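Long-range contacts in galactonate dehydratase (Zobellia galactanivorans, PDB 5OLC), which is an enzyme of the enolase superfamily, related in fold to mandelate racemase and muconate lactonizing enzyme: residues G307-I312 with A344-V349; E348-K353 with V371-D376. All blocks are in the same frame, centred on the assembly; numbering follows the deposited sequence.

Contact 1 of 2, residues G307-I312 with A344-V349; sequences GTWIAI and ALRDEV
R346 and W309 are brought together by their first torsions: R346 CG is anti to the backbone N (chi1 168°), whereas W309 CG sits beside its own N and anti to the carbonyl carbon (chi1 -65°). R346 CG thereby comes over the five-membered part of the indole, 4.1 Å from R346 CG to the ring centroid, an off-centre CH-pi contact. The arginine chain then bends at chi2 and chi3, and its guanidinium plane stands 85° from the indole, so the tryptophan meets the aliphatic stem and not a stacked cation. I312 CD1 lies over the same indole face, toward the rim, and touches R346 CG at 4.1 Å. At the indole edge, W309 NE1 points to D347 OD1 in a weak hydrogen bond of 3.4 Å, with OD1 in the ring plane. The other carboxylate oxygen is held by R346, NH1 to D347 OD2 being a 2.8 Å salt bridge. R346 and D347, paired by that salt bridge, thus meet the ring from a face and an edge. Closer to the backbone, G307 O rests 3.6 Å from R346 CG, and T308 CG2 packs on L345 O at 3.7 Å. T308 is also the N-cap of helix 309-321: T308 OG1 accepts from I310 N at 3.3 Å and is hydrogen-bonded to E55, which links this helix start to the N-terminal region. Opposite the face used by R346 and I312, the indole stacks with H352 of strand 350-357. T308 lies on I39 and I41 of strand 36-46 and on T350, while L345 lies on I19 and H21 of strand 11-22.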
loop_
_atom_site.group_PDB
_atom_site.type_symbol
_atom_site.label_atom_id
_atom_site.label_comp_id
_atom_site.label_asym_id
_atom_site.label_seq_id
_atom_site.Cartn_x
_atom_site.Cartn_y
_atom_site.Cartn_z
ATOM N N GLY A 307 6.763 -10.196 -39.175
ATOM C CA GLY A 307 5.882 -10.466 -40.304
ATOM C C GLY A 307 6.460 -10.076 -41.646
ATOM O O GLY A 307 7.658 -10.269 -41.890
ATOM N N THR A 308 5.600 -9.539 -42.538
ATOM C CA THR A 308 6.020 -9.094 -43.871
ATOM C C THR A 308 6.429 -7.618 -43.786
ATOM O O THR A 308 6.483 -7.064 -42.686
ATOM C CB THR A 308 4.930 -9.338 -44.937
ATOM O OG1 THR A 308 3.891 -8.381 -44.791
ATOM C CG2 THR A 308 4.369 -10.739 -44.928
ATOM N N TRP A 309 6.698 -6.970 -44.927
ATOM C CA TRP A 309 7.059 -5.562 -44.905
ATOM C C TRP A 309 5.868 -4.677 -44.598
ATOM O O TRP A 309 6.097 -3.514 -44.273
ATOM C CB TRP A 309 7.786 -5.118 -46.175
ATOM C CG TRP A 309 9.113 -5.779 -46.363
ATOM C CD1 TRP A 309 9.369 -6.886 -47.117
ATOM C CD2 TRP A 309 10.367 -5.383 -45.788
ATOM N NE1 TRP A 309 10.708 -7.210 -47.045
ATOM C CE2 TRP A 309 11.342 -6.310 -46.226
ATOM C CE3 TRP A 309 10.770 -4.323 -44.963
ATOM C CZ2 TRP A 309 12.691 -6.212 -45.865
ATOM C CZ3 TRP A 309 12.111 -4.226 -44.606
ATOM C CH2 TRP A 309 13.054 -5.161 -45.056
ATOM N N ILE A 310 4.605 -5.206 -44.643
ATOM C CA ILE A 310 3.436 -4.404 -44.236
ATOM C C ILE A 310 3.613 -4.078 -42.752
ATOM O O ILE A 310 3.493 -2.915 -42.378
ATOM C CB ILE A 310 2.046 -5.038 -44.528
ATOM C CG1 ILE A 310 1.835 -5.231 -46.036
ATOM C CG2 ILE A 310 0.949 -4.146 -43.963
ATOM C CD1 ILE A 310 0.797 -6.177 -46.409
ATOM N N ALA A 311 3.974 -5.114 -41.940
ATOM C CA ALA A 311 4.285 -5.075 -40.511
ATOM C C ALA A 311 5.548 -4.265 -40.235
ATOM O O ALA A 311 5.519 -3.400 -39.347
ATOM C CB ALA A 311 4.491 -6.474 -39.991
ATOM N N ILE A 312 6.669 -4.548 -40.965
ATOM C CA ILE A 312 7.921 -3.812 -40.757
ATOM C C ILE A 312 7.712 -2.318 -41.021
ATOM O O ILE A 312 8.115 -1.510 -40.189
ATOM C CB ILE A 312 9.124 -4.410 -41.514
ATOM C CG1 ILE A 312 9.323 -5.873 -41.124
ATOM C CG2 ILE A 312 10.412 -3.597 -41.269
ATOM C CD1 ILE A 312 9.786 -6.792 -42.261
ATOM N N ALA A 344 9.976 -16.110 -47.445
ATOM C CA ALA A 344 9.553 -15.879 -48.810
ATOM C C ALA A 344 8.284 -15.030 -48.848
ATOM O O ALA A 344 8.105 -14.287 -49.802
ATOM C CB ALA A 344 9.328 -17.204 -49.516
ATOM N N LEU A 345 7.414 -15.108 -47.826
ATOM C CA LEU A 345 6.175 -14.310 -47.810
ATOM C C LEU A 345 6.474 -12.842 -47.556
ATOM O O LEU A 345 5.807 -11.959 -48.099
ATOM C CB LEU A 345 5.198 -14.843 -46.778
ATOM C CG LEU A 345 5.073 -16.342 -46.780
ATOM C CD1 LEU A 345 5.353 -16.885 -45.433
ATOM C CD2 LEU A 345 3.737 -16.787 -47.299
ATOM N N ARG A 346 7.509 -12.588 -46.753
ATOM C CA ARG A 346 7.973 -11.248 -46.439
ATOM C C ARG A 346 8.740 -10.660 -47.627
ATOM O O ARG A 346 8.463 -9.527 -48.017
ATOM C CB ARG A 346 8.836 -11.282 -45.163
ATOM C CG ARG A 346 9.631 -10.022 -44.845
ATOM C CD ARG A 346 11.120 -10.286 -44.910
ATOM N NE ARG A 346 11.550 -11.154 -43.819
ATOM C CZ ARG A 346 12.769 -11.664 -43.695
ATOM N NH1 ARG A 346 13.708 -11.389 -44.594
ATOM N NH2 ARG A 346 13.064 -12.438 -42.664
ATOM N N ASP A 347 9.677 -11.424 -48.212
ATOM C CA ASP A 347 10.513 -10.913 -49.294
ATOM C C ASP A 347 9.906 -11.014 -50.718
ATOM O O ASP A 347 10.306 -10.233 -51.588
ATOM C CB ASP A 347 11.902 -11.549 -49.230
ATOM C CG ASP A 347 12.700 -11.057 -48.031
ATOM O OD1 ASP A 347 12.760 -9.819 -47.820
ATOM O OD2 ASP A 347 13.257 -11.901 -47.303
ATOM N N GLU A 348 8.921 -11.900 -50.948
ATOM C CA GLU A 348 8.314 -12.041 -52.276
ATOM C C GLU A 348 6.915 -11.432 -52.383
ATOM O O GLU A 348 6.660 -10.709 -53.339
ATOM C CB GLU A 348 8.294 -13.510 -52.741
ATOM C CG GLU A 348 9.663 -14.140 -52.950
ATOM C CD GLU A 348 9.676 -15.628 -53.256
ATOM O OE1 GLU A 348 8.768 -16.100 -53.980
ATOM O OE2 GLU A 348 10.621 -16.316 -52.803
ATOM N N VAL A 349 6.005 -11.747 -51.448
ATOM C CA VAL A 349 4.628 -11.247 -51.510
ATOM C C VAL A 349 4.562 -9.730 -51.277
ATOM O O VAL A 349 3.764 -9.059 -51.941
ATOM C CB VAL A 349 3.647 -12.031 -50.601
ATOM C CG1 VAL A 349 2.200 -11.608 -50.846
ATOM C CG2 VAL A 349 3.786 -13.535 -50.809
#

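Contact 2 of 2, residues E348-K353 with V371-D376; sequences EVTLHK and VDVDMD
L351 lies across the backbone from D372 to D374, and its side chain can be followed outward along that strand. CB sits over the D372 carbonyl, 3.5 Å from L351 CB to D372 O. With CG beside the backbone N and anti to the carbonyl carbon (chi1 -51°), the chain stays close to the partner strand, and CG still borders D372 O. At the tip, L351 CD1 reaches the peptide that joins V373 to D374, 3.5 Å from D374 N, and also touches the CB atoms of D372 and D374. Beneath this side chain, L351 and D372 form an antiparallel hydrogen-bonded pair: L351 N gives to D372 O at 2.7 Å, nearly straight at 170°, and D372 N returns to L351 O at 3.0 Å. Two residues before L351, V349 O takes D374 N at 3.0 Å, less straight at 145°, and also receives a CA-H contact from V373. T350, H352, V371 and V373 share the other face, where T350 CG2 crosses to V373 CG2; just before the strand, V349 CG1 lies beside V373 CG1 at 3.8 Å. Farther along, V371 CG1 packs 4.0 Å from H352 CA. D372, on the face of L351, is hydrogen-bonded to Y51; K353 NZ lies near its carboxylate, beyond a salt bridge. D374, just past the strand, is the N-cap of helix 375-381, its OD1 accepting weakly from D376 N. The arrangement is a short antiparallel strand pair, one strand entered from a helix and the other leading through D374 into a capped helix. Through Y51 and W53 of strand 51-56 it lies against the N-terminal sheet, consistent with enolase-superfamily folds, in which the C-terminal end of the chain returns from the barrel to the capping domain.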
loop_
_atom_site.group_PDB
_atom_site.type_symbol
_atom_site.label_atom_id
_atom_site.label_comp_id
_atom_site.label_asym_id
_atom_site.label_seq_id
_atom_site.Cartn_x
_atom_site.Cartn_y
_atom_site.Cartn_z
ATOM N N GLU A 348 8.921 -11.900 -50.948
ATOM C CA GLU A 348 8.314 -12.041 -52.276
ATOM C C GLU A 348 6.915 -11.432 -52.383
ATOM O O GLU A 348 6.660 -10.709 -53.339
ATOM C CB GLU A 348 8.294 -13.510 -52.741
ATOM C CG GLU A 348 9.663 -14.140 -52.950
ATOM C CD GLU A 348 9.676 -15.628 -53.256
ATOM O OE1 GLU A 348 8.768 -16.100 -53.980
ATOM O OE2 GLU A 348 10.621 -16.316 -52.803
ATOM N N VAL A 349 6.005 -11.747 -51.448
ATOM C CA VAL A 349 4.628 -11.247 -51.510
ATOM C C VAL A 349 4.562 -9.730 -51.277
ATOM O O VAL A 349 3.764 -9.059 -51.941
ATOM C CB VAL A 349 3.647 -12.031 -50.601
ATOM C CG1 VAL A 349 2.200 -11.608 -50.846
ATOM C CG2 VAL A 349 3.786 -13.535 -50.809
ATOM N N THR A 350 5.412 -9.189 -50.371
ATOM C CA THR A 350 5.412 -7.750 -50.079
ATOM C C THR A 350 6.623 -7.011 -50.633
ATOM O O THR A 350 7.773 -7.435 -50.493
ATOM C CB THR A 350 5.208 -7.443 -48.599
ATOM O OG1 THR A 350 6.130 -8.197 -47.825
ATOM C CG2 THR A 350 3.787 -7.689 -48.152
ATOM N N LEU A 351 6.311 -5.866 -51.237
ATOM C CA LEU A 351 7.215 -4.940 -51.885
ATOM C C LEU A 351 7.391 -3.669 -51.048
ATOM O O LEU A 351 6.433 -2.919 -50.823
ATOM C CB LEU A 351 6.655 -4.573 -53.273
ATOM C CG LEU A 351 6.266 -5.724 -54.183
ATOM C CD1 LEU A 351 5.053 -5.369 -55.002
ATOM C CD2 LEU A 351 7.442 -6.161 -55.054
ATOM N N HIS A 352 8.629 -3.432 -50.602
ATOM C CA HIS A 352 8.988 -2.265 -49.813
ATOM C C HIS A 352 9.815 -1.265 -50.644
ATOM O O HIS A 352 10.465 -1.646 -51.620
ATOM C CB HIS A 352 9.737 -2.694 -48.539
ATOM C CG HIS A 352 11.106 -3.266 -48.771
ATOM N ND1 HIS A 352 12.240 -2.482 -48.673
ATOM C CD2 HIS A 352 11.479 -4.534 -49.049
ATOM C CE1 HIS A 352 13.261 -3.293 -48.893
ATOM N NE2 HIS A 352 12.853 -4.535 -49.128
ATOM N N LYS A 353 9.782 0.011 -50.246
ATOM C CA LYS A 353 10.541 1.082 -50.891
ATOM C C LYS A 353 11.772 1.476 -50.031
ATOM O O LYS A 353 12.749 2.017 -50.559
ATOM C CB LYS A 353 9.629 2.315 -51.117
ATOM C CG LYS A 353 8.881 2.333 -52.460
ATOM C CD LYS A 353 7.579 1.509 -52.463
ATOM C CE LYS A 353 6.414 2.261 -53.064
ATOM N NZ LYS A 353 5.256 1.371 -53.309
ATOM N N VAL A 371 4.403 0.587 -49.016
ATOM C CA VAL A 371 4.364 -0.833 -49.370
ATOM C C VAL A 371 3.253 -1.212 -50.332
ATOM O O VAL A 371 2.140 -0.652 -50.297
ATOM C CB VAL A 371 4.336 -1.805 -48.164
ATOM C CG1 VAL A 371 5.725 -2.010 -47.588
ATOM C CG2 VAL A 371 3.307 -1.403 -47.108
ATOM N N ASP A 372 3.565 -2.259 -51.127
ATOM C CA ASP A 372 2.677 -2.908 -52.072
ATOM C C ASP A 372 2.809 -4.429 -52.007
ATOM O O ASP A 372 3.767 -4.948 -51.420
ATOM C CB ASP A 372 2.888 -2.377 -53.495
ATOM C CG ASP A 372 1.622 -1.779 -54.075
ATOM O OD1 ASP A 372 0.521 -2.319 -53.790
ATOM O OD2 ASP A 372 1.728 -0.770 -54.813
ATOM N N VAL A 373 1.816 -5.132 -52.581
ATOM C CA VAL A 373 1.777 -6.590 -52.648
ATOM C C VAL A 373 1.808 -7.042 -54.129
ATOM O O VAL A 373 0.972 -6.591 -54.921
ATOM C CB VAL A 373 0.557 -7.158 -51.866
ATOM C CG1 VAL A 373 0.267 -8.619 -52.225
ATOM C CG2 VAL A 373 0.732 -6.983 -50.358
ATOM N N ASP A 374 2.782 -7.920 -54.489
ATOM C CA ASP A 374 2.909 -8.521 -55.822
ATOM C C ASP A 374 1.739 -9.506 -55.896
ATOM O O ASP A 374 1.770 -10.547 -55.231
ATOM C CB ASP A 374 4.270 -9.252 -55.964
ATOM C CG ASP A 374 4.612 -9.825 -57.336
ATOM O OD1 ASP A 374 3.683 -10.039 -58.143
ATOM O OD2 ASP A 374 5.809 -10.096 -57.586
ATOM N N MET A 375 0.684 -9.143 -56.648
ATOM C CA MET A 375 -0.560 -9.914 -56.741
ATOM C C MET A 375 -0.410 -11.309 -57.388
ATOM O O MET A 375 -1.289 -12.159 -57.201
ATOM C CB MET A 375 -1.661 -9.089 -57.420
ATOM C CG MET A 375 -2.008 -7.811 -56.661
ATOM S SD MET A 375 -2.483 -8.052 -54.932
ATOM C CE MET A 375 -4.278 -8.001 -55.067
ATOM N N ASP A 376 0.722 -11.553 -58.090
ATOM C CA ASP A 376 1.038 -12.846 -58.695
ATOM C C ASP A 376 1.630 -13.762 -57.631
ATOM O O ASP A 376 1.225 -14.925 -57.532
ATOM C CB ASP A 376 1.984 -12.685 -59.896
ATOM C CG ASP A 376 1.399 -11.915 -61.072
ATOM O OD1 ASP A 376 0.164 -12.012 -61.300
ATOM O OD2 ASP A 376 2.178 -11.258 -61.792
#

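Overall arrangement
From the N terminus the chain first lays down strands 11-22, 36-46 and 51-56, then runs through the parallel strands and helices of the barrel region to 307-312. Contact 1 closes the loop from there to 344-349, which holds most of helix 309-321 and strand 337-339. Contact 2 begins where that loop ends, sharing E348 and V349, and closes a shorter loop, containing the end of strand 350-357 and strand 360-362, back to 371-376. The loops follow one another, neither enclosing the other. They meet where T350 OG1 approaches W309 N and V371 CG1 packs on W309 O. Together they join helix 309-321, helix 344-349 and strands 350-357 and 371-373, next to the N-terminal sheet.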